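Local coordinates for acyl-CoA thioester hydrolase HI0827 (Haemophilus influenzae Rd KW20, PDB 3BJK), which probably hydrolyses the thioester bond of a broad range of acyl-coenzyme A substrates, working as a hexameric hotdog-fold enzyme built as a trimer of dimers, at residues V59-E64 with T120-D125. The protein carries 1 engineered substitution. Sequence-based numbering, arbitrary orientation.
Sequences VTVAVE and TFVAVD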
# COMPACT_ATOMS: atom_id res chain seq x y z
N VAL C 59 8.42 21.56 -7.07
CA VAL C 59 7.04 21.03 -7.25
C VAL C 59 6.73 20.80 -8.71
O VAL C 59 7.23 21.49 -9.60
CB VAL C 59 5.92 22.00 -6.71
CG1 VAL C 59 5.90 22.02 -5.20
CG2 VAL C 59 6.09 23.37 -7.28
N THR C 60 5.88 19.84 -8.99
CA THR C 60 5.35 19.65 -10.35
C THR C 60 4.26 20.71 -10.55
O THR C 60 3.39 20.87 -9.68
CB THR C 60 4.77 18.22 -10.53
OG1 THR C 60 5.69 17.27 -10.02
CG2 THR C 60 4.57 17.91 -11.91
N VAL C 61 4.32 21.48 -11.63
CA VAL C 61 3.23 22.41 -11.94
C VAL C 61 2.38 21.98 -13.17
O VAL C 61 1.20 22.37 -13.27
CB VAL C 61 3.79 23.79 -12.18
CG1 VAL C 61 4.52 24.27 -10.86
CG2 VAL C 61 4.73 23.82 -13.43
N ALA C 62 2.98 21.24 -14.10
CA ALA C 62 2.28 20.82 -15.32
C ALA C 62 2.81 19.55 -15.91
O ALA C 62 3.98 19.19 -15.74
CB ALA C 62 2.36 21.92 -16.41
N VAL C 63 1.92 18.84 -16.60
CA VAL C 63 2.30 17.78 -17.51
C VAL C 63 1.54 18.08 -18.81
O VAL C 63 0.35 17.82 -18.92
CB VAL C 63 1.93 16.38 -17.01
CG1 VAL C 63 2.56 15.36 -17.93
CG2 VAL C 63 2.37 16.15 -15.59
N GLU C 64 2.20 18.68 -19.77
CA GLU C 64 1.49 19.18 -20.96
C GLU C 64 1.02 18.02 -21.85
O GLU C 64 0.03 18.16 -22.56
CB GLU C 64 2.35 20.18 -21.73
CG GLU C 64 3.76 19.69 -22.14
CD GLU C 64 4.73 20.87 -22.32
OE1 GLU C 64 5.31 21.44 -21.29
OE2 GLU C 64 4.84 21.23 -23.51
N THR C 120 6.73 19.65 -16.32
CA THR C 120 7.32 20.92 -15.88
C THR C 120 7.32 21.00 -14.33
O THR C 120 6.28 20.87 -13.66
CB THR C 120 6.56 22.16 -16.45
OG1 THR C 120 6.29 21.97 -17.85
CG2 THR C 120 7.32 23.45 -16.16
N PHE C 121 8.49 21.30 -13.79
CA PHE C 121 8.70 21.45 -12.37
C PHE C 121 9.12 22.86 -12.07
O PHE C 121 9.64 23.54 -12.93
CB PHE C 121 9.86 20.54 -11.93
CG PHE C 121 9.62 19.10 -12.25
CD1 PHE C 121 8.94 18.29 -11.35
CD2 PHE C 121 10.02 18.58 -13.45
CE1 PHE C 121 8.69 16.99 -11.61
CE2 PHE C 121 9.75 17.24 -13.75
CZ PHE C 121 9.09 16.44 -12.80
N VAL C 122 8.89 23.30 -10.84
CA VAL C 122 9.35 24.58 -10.39
C VAL C 122 10.11 24.39 -9.07
O VAL C 122 9.62 23.72 -8.17
CB VAL C 122 8.17 25.59 -10.27
CG1 VAL C 122 8.64 26.92 -9.71
CG2 VAL C 122 7.53 25.77 -11.65
N ALA C 123 11.33 24.90 -9.04
CA ALA C 123 12.12 25.03 -7.84
C ALA C 123 11.41 25.90 -6.76
O ALA C 123 10.91 26.98 -7.05
CB ALA C 123 13.46 25.65 -8.21
N VAL C 124 11.36 25.38 -5.53
CA VAL C 124 10.64 25.98 -4.43
C VAL C 124 11.49 26.00 -3.16
O VAL C 124 12.41 25.19 -2.99
CB VAL C 124 9.29 25.27 -4.09
CG1 VAL C 124 8.28 25.46 -5.22
CG2 VAL C 124 9.44 23.79 -3.78
N ASP C 125 11.16 26.91 -2.26
CA ASP C 125 11.73 26.96 -0.92
C ASP C 125 10.97 26.03 0.04
O ASP C 125 10.06 25.31 -0.37
CB ASP C 125 11.74 28.42 -0.42
CG ASP C 125 10.34 29.06 -0.31
OD1 ASP C 125 9.32 28.34 -0.10
OD2 ASP C 125 10.26 30.31 -0.42
O HOH W 1 4.76 20.12 -19.11
O HOH W 2 6.33 23.72 -19.88
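With chi1 of -61°, Val61 sets CG1 anti to its own carbonyl carbon and wedges CG2 between backbone N and carbonyl carbon; CG1 then presses on Val122 CG2 at 3.5 Å, tighter than usual for two carbons, while Val61 CG2 lies 3.3 Å from Thr120 O, with the Thr120 methyl next nearest. The setting is a classic beta bulge between two antiparallel strands of the hotdog-fold sheet: Val61 and Ala62 both face Thr120, moving the register by one. Thr120 O therefore receives two amides, Val61 N at 2.9 Å and, weakly, Ala62 N at 3.3 Å, while Thr120 N bonds to Ala62 O. Before the bulge the ladder is regular: Val59 and Val122 form a hydrogen-bonded pair, bonded N to O both ways. In the non-hydrogen-bonded pair, the Thr60 and Phe121 side chains lie side by side, pointing the same way; Thr60 OG1 meets the ring obliquely at Phe121 CE1, 3.4 Å away, and Phe121 packs on Ala47 and Ala50 of helix 35-54. Where strand 111-123 gives way to loop, Val124 CG1 meets Val59 CG2 at 3.7 Å. Strand 58-68 is outermost within the chain, yet Val63 pairs with a strand of the second subunit. Beyond the bulge, two waters donate to Glu64 OE1: one also donates to Thr120 OG1, the other accepts from Glu64 N at 3.0 Å and from Thr120 OG1 at 2.7 Å.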